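Local coordinates for uncharacterized protein PSPTO_0244 (Pseudomonas syringae pv. tomato, PDB 3MYX) that is of unknown function but has a cupin fold and may be related to (S)-ureidoglycine aminohydrolases, at residues G50-G55 with W111-S116; P150-R155 with T175-I180; T166-V171 with K233-T238. One frame throughout, in Å; residues are numbered along the deposited sequence. Where two conformers were deposited one is given.

Contact 1. Residues G50-G55 with W111-S116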
# COMPACT_ATOMS: atom_id res chain seq x y z
N GLY A 50 3.30 -3.96 5.85
CA GLY A 50 3.47 -5.38 6.06
C GLY A 50 2.25 -6.13 5.58
O GLY A 50 1.60 -5.73 4.61
N ILE A 51 1.98 -7.25 6.27
CA ILE A 51 0.78 -8.03 6.01
C ILE A 51 0.07 -8.35 7.33
O ILE A 51 0.65 -8.29 8.42
CB ILE A 51 1.08 -9.33 5.19
CG1 ILE A 51 1.94 -10.30 6.01
CG2 ILE A 51 1.71 -8.97 3.83
CD1 ILE A 51 2.19 -11.65 5.35
N VAL A 52 -1.22 -8.63 7.21
CA VAL A 52 -2.03 -9.12 8.31
C VAL A 52 -2.62 -10.47 7.89
O VAL A 52 -3.13 -10.60 6.78
CB VAL A 52 -3.15 -8.15 8.71
CG1 VAL A 52 -4.08 -8.78 9.75
CG2 VAL A 52 -2.55 -6.85 9.23
N GLU A 53 -2.48 -11.46 8.76
CA GLU A 53 -3.14 -12.75 8.62
C GLU A 53 -4.22 -12.81 9.69
O GLU A 53 -3.93 -12.66 10.87
CB GLU A 53 -2.12 -13.89 8.79
CG GLU A 53 -1.04 -13.84 7.73
CD GLU A 53 -0.06 -15.00 7.74
OE1 GLU A 53 -0.30 -15.99 8.44
OE2 GLU A 53 0.95 -14.90 7.03
N PHE A 54 -5.47 -13.01 9.29
CA PHE A 54 -6.57 -12.99 10.23
C PHE A 54 -7.73 -13.81 9.70
O PHE A 54 -7.89 -13.96 8.48
CB PHE A 54 -6.98 -11.53 10.47
CG PHE A 54 -7.65 -11.29 11.79
CD1 PHE A 54 -6.94 -11.43 12.98
CD2 PHE A 54 -8.96 -10.86 11.86
CE1 PHE A 54 -7.55 -11.18 14.20
CE2 PHE A 54 -9.58 -10.60 13.09
CZ PHE A 54 -8.87 -10.78 14.25
N GLY A 55 -8.52 -14.37 10.61
CA GLY A 55 -9.57 -15.29 10.24
C GLY A 55 -10.83 -15.24 11.07
O GLY A 55 -11.63 -16.18 11.01
N TRP A 111 -3.99 -9.93 4.01
CA TRP A 111 -3.89 -8.69 3.26
C TRP A 111 -2.59 -7.97 3.52
O TRP A 111 -1.99 -8.14 4.58
CB TRP A 111 -5.06 -7.77 3.56
CG TRP A 111 -5.34 -7.37 4.99
CD1 TRP A 111 -4.93 -6.24 5.62
CD2 TRP A 111 -6.19 -8.07 5.93
NE1 TRP A 111 -5.48 -6.16 6.87
CE2 TRP A 111 -6.23 -7.28 7.11
CE3 TRP A 111 -6.89 -9.28 5.90
CZ2 TRP A 111 -6.97 -7.65 8.23
CZ3 TRP A 111 -7.60 -9.66 7.03
CH2 TRP A 111 -7.64 -8.84 8.17
N ALA A 112 -2.16 -7.17 2.55
CA ALA A 112 -1.07 -6.23 2.77
C ALA A 112 -1.64 -4.96 3.38
O ALA A 112 -2.80 -4.61 3.18
CB ALA A 112 -0.33 -5.91 1.48
N PHE A 113 -0.81 -4.24 4.12
CA PHE A 113 -1.23 -2.97 4.69
C PHE A 113 -0.14 -1.92 4.61
O PHE A 113 1.06 -2.22 4.56
CB PHE A 113 -1.66 -3.14 6.17
CG PHE A 113 -0.50 -3.30 7.13
CD1 PHE A 113 0.12 -2.19 7.70
CD2 PHE A 113 -0.01 -4.55 7.48
CE1 PHE A 113 1.21 -2.32 8.57
CE2 PHE A 113 1.07 -4.68 8.37
CZ PHE A 113 1.68 -3.56 8.90
N CYS A 114 -0.59 -0.66 4.60
CA CYS A 114 0.24 0.50 4.92
C CYS A 114 -0.55 1.34 5.90
O CYS A 114 -1.72 1.65 5.66
CB CYS A 114 0.55 1.28 3.65
SG CYS A 114 1.60 2.74 3.96
N ALA A 115 0.08 1.69 7.02
CA ALA A 115 -0.56 2.47 8.07
C ALA A 115 0.26 3.68 8.42
O ALA A 115 1.49 3.58 8.53
CB ALA A 115 -0.76 1.60 9.32
N SER A 116 -0.42 4.80 8.65
CA SER A 116 0.17 5.92 9.36
C SER A 116 -0.22 5.77 10.82
O SER A 116 -1.37 5.94 11.19
CB SER A 116 -0.36 7.24 8.83
OG SER A 116 0.13 8.33 9.59
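Trp-111 and Phe-113 both hold CG between the backbone N and the carbonyl carbon (chi1 56° and 76°). The contacts of their rings show that the ends of both side chains approach residues 50-54. Val-52 lies alongside the indole, pointing the same way: its CB sits over one face, 3.8 Å from the centroid of the five-membered ring of Trp-111, a CH-pi contact. CG1 of Val-52 follows over the benzo part, 3.5 Å from Trp-111 CZ2, while the other branch, CG2, meets Phe-113 CD2 at 3.8 Å, the two side chains crossing at about a right angle. At the far end of the indole, Trp-111 CH2 touches Phe-54 CB at 3.6 Å. Phe-113 lays a ring face over Gly-50, whose N is 3.5 Å from Phe-113 CZ, offset toward the rim. Four backbone bonds join the hydrogen-bonded pairs Gly-50/Phe-113 and Val-52/Trp-111; one of them runs from Val-52 N to Trp-111 O (2.8 Å). Between them Ile-51 and Ala-112 form a non-hydrogen-bonded pair whose side chains occupy the other face. Arg-37 makes a cation-pi contact with Phe-113, and strand 66-71 bonds to the backbone of Ala-112 and Cys-114. The 130° between the strand directions marks a strongly twisted antiparallel pair, consistent with the curled sheets of a cupin beta-barrel.

Contact 2. Residues P150-R155 with T175-I180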
# COMPACT_ATOMS: atom_id res chain seq x y z
N PRO A 150 12.01 8.44 -23.01
CA PRO A 150 11.14 9.61 -23.09
C PRO A 150 10.17 9.66 -21.90
O PRO A 150 9.89 8.64 -21.25
CB PRO A 150 10.38 9.39 -24.40
CG PRO A 150 11.31 8.54 -25.23
CD PRO A 150 11.90 7.60 -24.21
N LEU A 151 9.66 10.84 -21.62
CA LEU A 151 8.70 11.00 -20.53
C LEU A 151 7.41 10.23 -20.83
O LEU A 151 6.93 10.24 -21.96
CB LEU A 151 8.38 12.47 -20.27
CG LEU A 151 9.48 13.27 -19.57
CD1 LEU A 151 9.38 14.76 -19.94
CD2 LEU A 151 9.46 13.06 -18.09
N PRO A 152 6.85 9.56 -19.82
CA PRO A 152 5.59 8.85 -19.98
C PRO A 152 4.39 9.79 -19.86
O PRO A 152 4.53 10.96 -19.50
CB PRO A 152 5.59 7.89 -18.78
CG PRO A 152 6.33 8.68 -17.73
CD PRO A 152 7.39 9.42 -18.46
N GLN A 153 3.22 9.26 -20.17
CA GLN A 153 1.93 9.85 -19.78
C GLN A 153 1.40 9.08 -18.59
O GLN A 153 1.21 7.87 -18.67
CB GLN A 153 0.94 9.78 -20.94
CG GLN A 153 1.47 10.50 -22.18
CD GLN A 153 0.41 10.63 -23.24
OE1 GLN A 153 0.12 9.67 -23.97
NE2 GLN A 153 -0.17 11.81 -23.35
N CYS A 154 1.21 9.79 -17.49
CA CYS A 154 0.75 9.22 -16.23
C CYS A 154 -0.62 9.81 -15.90
O CYS A 154 -0.92 10.95 -16.25
CB CYS A 154 1.69 9.54 -15.07
SG CYS A 154 3.42 9.14 -15.37
N ARG A 155 -1.45 9.01 -15.23
CA ARG A 155 -2.74 9.47 -14.72
C ARG A 155 -2.92 8.96 -13.30
O ARG A 155 -2.38 7.92 -12.93
CB ARG A 155 -3.90 8.99 -15.58
CG ARG A 155 -3.83 9.38 -17.06
CD ARG A 155 -5.01 8.87 -17.82
NE ARG A 155 -4.92 7.43 -18.02
CZ ARG A 155 -5.46 6.77 -19.05
NH1 ARG A 155 -6.19 7.40 -19.97
NH2 ARG A 155 -5.27 5.47 -19.17
N THR A 175 2.09 4.91 -19.12
CA THR A 175 2.76 4.32 -20.27
C THR A 175 4.20 3.95 -19.83
O THR A 175 4.64 4.29 -18.72
CB THR A 175 2.71 5.31 -21.44
OG1 THR A 175 3.42 6.51 -21.11
CG2 THR A 175 1.26 5.67 -21.82
N PRO A 176 4.94 3.21 -20.68
CA PRO A 176 6.25 2.70 -20.25
C PRO A 176 7.27 3.79 -20.02
O PRO A 176 7.27 4.81 -20.70
CB PRO A 176 6.71 1.86 -21.46
CG PRO A 176 5.52 1.62 -22.26
CD PRO A 176 4.55 2.71 -22.01
N TYR A 177 8.14 3.58 -19.05
CA TYR A 177 9.29 4.46 -18.87
C TYR A 177 10.40 3.84 -18.07
O TYR A 177 10.23 2.80 -17.40
CB TYR A 177 8.90 5.79 -18.24
CG TYR A 177 8.43 5.75 -16.79
CD1 TYR A 177 7.12 5.44 -16.46
CD2 TYR A 177 9.31 6.04 -15.76
CE1 TYR A 177 6.68 5.45 -15.15
CE2 TYR A 177 8.88 6.07 -14.45
CZ TYR A 177 7.56 5.77 -14.15
OH TYR A 177 7.10 5.78 -12.85
N GLU A 178 11.56 4.49 -18.17
CA GLU A 178 12.76 4.08 -17.46
C GLU A 178 13.45 5.32 -16.95
O GLU A 178 13.62 6.29 -17.68
CB GLU A 178 13.69 3.30 -18.40
CG GLU A 178 14.97 2.76 -17.72
CD GLU A 178 15.90 2.03 -18.67
OE1 GLU A 178 15.51 1.76 -19.83
OE2 GLU A 178 17.03 1.72 -18.24
N ARG A 179 13.87 5.28 -15.69
CA ARG A 179 14.61 6.36 -15.07
C ARG A 179 15.81 5.80 -14.33
O ARG A 179 15.90 4.59 -14.08
CB ARG A 179 13.71 7.13 -14.10
CG ARG A 179 13.07 6.29 -13.00
CD ARG A 179 12.46 7.16 -11.92
NE ARG A 179 11.89 6.38 -10.82
CZ ARG A 179 12.60 5.78 -9.87
NH1 ARG A 179 13.94 5.84 -9.85
NH2 ARG A 179 11.97 5.09 -8.92
N ILE A 180 16.71 6.68 -13.95
CA ILE A 180 17.86 6.29 -13.16
C ILE A 180 17.47 6.00 -11.73
O ILE A 180 16.41 6.40 -11.25
CB ILE A 180 18.99 7.34 -13.22
CG1 ILE A 180 18.59 8.63 -12.51
CG2 ILE A 180 19.42 7.57 -14.68
CD1 ILE A 180 19.75 9.64 -12.42
O HOH W 1 9.10 5.89 -22.54
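Thr-175 grips the backbone of Gln-153 twice. Its OG1, set between the backbone N and the carbonyl carbon (chi1 63°), accepts the amide of Gln-153 with N to OG1 2.9 Å and an N-H...O angle of 159°. In return the amide N of Thr-175 donates to Gln-153 O at 3.1 Å, the donor tilted 22° from the carbonyl plane. The same hydroxyl oxygen also packs against the proline just before Gln-153, Thr-175 OG1 lying 3.4 Å from Pro-152 CA. Beside this polar pair, CG of Pro-152 comes to 3.6 Å from Tyr-177 CD1, and Pro-152 CD lies 3.9 Å from Tyr-177 CB, so CG and CD of Pro-152 pack obliquely against the CB, CG and CD1 end of Tyr-177. Farther along, one water joins the two segments, donating to Pro-150 O at 3.1 Å and to Pro-176 O at 2.8 Å.

The second shell fixes the tyrosine. Trp-225 stacks with the ring of Tyr-177, and Ser-227 OG is hydrogen-bonded to Tyr-177 N; next to it, Glu-178 N is bonded to Ser-149 OG. At the other end, Arg-155 forms a salt bridge with Asp-173.

Pro-152 and Pro-176 have no amide hydrogen, so neither can donate a backbone bond there. The threonine hydroxyl takes the Gln-153 amide where a carbonyl would in a regular pair, the water serves two carbonyls, and one backbone bond remains. The junction thus rests on neutral hydrogen bonds and apolar packing, with no ion pair between the two segments.

Contact 3. Residues T166-V171 with K233-T238. With EDO (1,2-ethanediol), chain E.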
# COMPACT_ATOMS: atom_id res chain seq x y z
N THR A 166 -0.12 12.66 5.85
CA THR A 166 0.08 13.08 4.47
C THR A 166 -0.28 12.00 3.44
O THR A 166 -0.04 12.19 2.25
CB THR A 166 1.51 13.57 4.24
OG1 THR A 166 2.41 12.49 4.43
CG2 THR A 166 1.86 14.72 5.19
N LEU A 167 -0.87 10.89 3.87
CA LEU A 167 -1.23 9.84 2.93
C LEU A 167 -2.18 10.31 1.86
O LEU A 167 -3.19 10.99 2.15
CB LEU A 167 -1.84 8.65 3.66
CG LEU A 167 -0.88 7.76 4.42
CD1 LEU A 167 -1.68 6.79 5.33
CD2 LEU A 167 0.03 6.99 3.47
N ARG A 168 -1.85 9.97 0.62
CA ARG A 168 -2.74 10.07 -0.52
C ARG A 168 -2.80 8.66 -1.09
O ARG A 168 -1.76 8.01 -1.31
CB ARG A 168 -2.20 11.05 -1.56
CG ARG A 168 -2.34 12.51 -1.19
CD ARG A 168 -1.90 13.38 -2.37
NE ARG A 168 -0.47 13.25 -2.67
CZ ARG A 168 0.07 12.64 -3.74
NH1 ARG A 168 -0.66 12.05 -4.69
NH2 ARG A 168 1.39 12.63 -3.86
N ILE A 169 -4.02 8.18 -1.30
CA ILE A 169 -4.28 6.79 -1.66
C ILE A 169 -5.21 6.75 -2.86
O ILE A 169 -6.20 7.47 -2.91
CB ILE A 169 -4.87 6.02 -0.47
CG1 ILE A 169 -3.85 5.98 0.68
CG2 ILE A 169 -5.30 4.63 -0.89
CD1 ILE A 169 -4.40 5.47 2.01
N GLY A 170 -4.86 5.94 -3.86
CA GLY A 170 -5.67 5.91 -5.04
C GLY A 170 -5.18 4.93 -6.08
O GLY A 170 -4.56 3.92 -5.74
N VAL A 171 -5.49 5.26 -7.33
CA VAL A 171 -5.15 4.45 -8.47
C VAL A 171 -4.36 5.33 -9.45
O VAL A 171 -4.68 6.50 -9.63
CB VAL A 171 -6.40 3.83 -9.12
CG1 VAL A 171 -6.03 3.00 -10.40
CG2 VAL A 171 -7.15 2.94 -8.14
N LYS A 233 -1.69 0.73 -10.95
CA LYS A 233 -1.48 0.32 -9.57
C LYS A 233 -2.39 1.02 -8.59
O LYS A 233 -2.76 2.17 -8.82
CB LYS A 233 -0.02 0.56 -9.16
CG LYS A 233 0.35 2.00 -8.97
CD LYS A 233 1.86 2.21 -8.97
CE LYS A 233 2.20 3.63 -8.63
NZ LYS A 233 3.69 3.89 -8.73
N PHE A 234 -2.70 0.34 -7.49
CA PHE A 234 -3.12 1.00 -6.28
C PHE A 234 -1.86 1.57 -5.65
O PHE A 234 -0.80 0.93 -5.67
CB PHE A 234 -3.71 0.02 -5.28
CG PHE A 234 -5.08 -0.47 -5.60
CD1 PHE A 234 -6.15 0.41 -5.63
CD2 PHE A 234 -5.35 -1.83 -5.74
CE1 PHE A 234 -7.45 -0.05 -5.86
CE2 PHE A 234 -6.65 -2.29 -5.97
CZ PHE A 234 -7.69 -1.41 -6.03
N TYR A 235 -1.99 2.74 -5.03
CA TYR A 235 -0.88 3.32 -4.29
C TYR A 235 -1.34 3.91 -2.97
O TYR A 235 -2.49 4.36 -2.83
CB TYR A 235 -0.17 4.39 -5.09
CG TYR A 235 -1.02 5.59 -5.44
CD1 TYR A 235 -1.18 6.66 -4.55
CD2 TYR A 235 -1.70 5.65 -6.65
CE1 TYR A 235 -1.96 7.76 -4.87
CE2 TYR A 235 -2.49 6.73 -6.96
CZ TYR A 235 -2.63 7.78 -6.08
OH TYR A 235 -3.45 8.83 -6.46
N ALA A 236 -0.42 3.90 -2.02
CA ALA A 236 -0.47 4.77 -0.84
C ALA A 236 0.87 5.48 -0.81
O ALA A 236 1.91 4.81 -0.79
CB ALA A 236 -0.67 3.97 0.45
N VAL A 237 0.86 6.81 -0.85
CA VAL A 237 2.10 7.58 -0.77
C VAL A 237 2.01 8.62 0.33
O VAL A 237 0.92 9.17 0.59
CB VAL A 237 2.44 8.27 -2.11
CG1 VAL A 237 2.77 7.24 -3.19
CG2 VAL A 237 1.35 9.25 -2.56
N THR A 238 3.13 8.91 0.98
CA THR A 238 3.20 10.02 1.91
C THR A 238 3.57 11.31 1.22
O THR A 238 3.73 11.32 -0.01
CB THR A 238 4.15 9.73 3.05
OG1 THR A 238 5.46 9.45 2.54
CG2 THR A 238 3.64 8.54 3.87
OXT THR A 238 3.70 12.35 1.90
C1 EDO E . 2.70 10.55 7.27
O1 EDO E . 1.96 11.71 7.68
C2 EDO E . 4.19 10.88 7.21
O2 EDO E . 4.42 12.05 6.40
O HOH W 2 1.11 12.39 -0.38
O HOH W 3 3.58 12.76 -2.23
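Tyr-235 lays its ring flat against Gly-170: Gly-170 CA stands 4.0 Å from the ring centroid of Tyr-235 and 23° off the normal, a CH-pi contact over the face. The ring edge is met near its plane by Arg-168 O, 3.6 Å from Tyr-235 CD1. On the same side of the sheet the guanidinium of Arg-168, its chain bent at chi3 (-66°), takes Val-237 CG2 over one face, that methyl being 3.6 Å from Arg-168 NH2. Asn-158 OD1 bonds both Arg-168 NH1 and Tyr-235 OH. A water links Arg-168 NH2 to the C-terminal Thr-238 O, 2.7 Å from each. The opposite face is apolar: Ile-169 CG1 meets Ala-236 CB at 3.8 Å, and Val-171 CG2 comes to 3.7 Å from Phe-234 CD1, those two side chains crossing obliquely. At the chain end Thr-166 OG1 donates to Thr-238 OXT (2.8 Å) and accepts a bond from O2 of an ethanediol, probably from the crystallisation liquor. Two backbone bonds each join Arg-168 with Val-237 and Gly-170 with Tyr-235, and the strands run at 172°, almost exactly antiparallel. They are central strands of the seven-stranded sheet: 154-161 flanks 168-174 and 188-192 flanks 231-237, while Met-68 of strand 66-71 touches the apolar face at Ile-169 and Phe-234.

Overall arrangement
Contacts 1 and 3 are buried antiparallel strand pairs, each with a ring laid over a glycine backbone, but they belong to different sheets. Their centres lie 16 Å apart, and Ser-116 CB packs on Leu-167 CD1 at 3.8 Å where the end of strand 109-116 reaches the loop leading into strand 168-174. Contact 2 is more peripheral; here proline-containing loops are joined by one backbone bond, a threonine hydroxyl and a water. The segments of contacts 2 and 3 alternate along the chain: 166-171 falls between 150-155 and 175-180, and strands 154-161 and 168-174 are neighbours in one sheet. Contact 3 alone combines an apolar face with a charged, hydrated edge at the C-terminus.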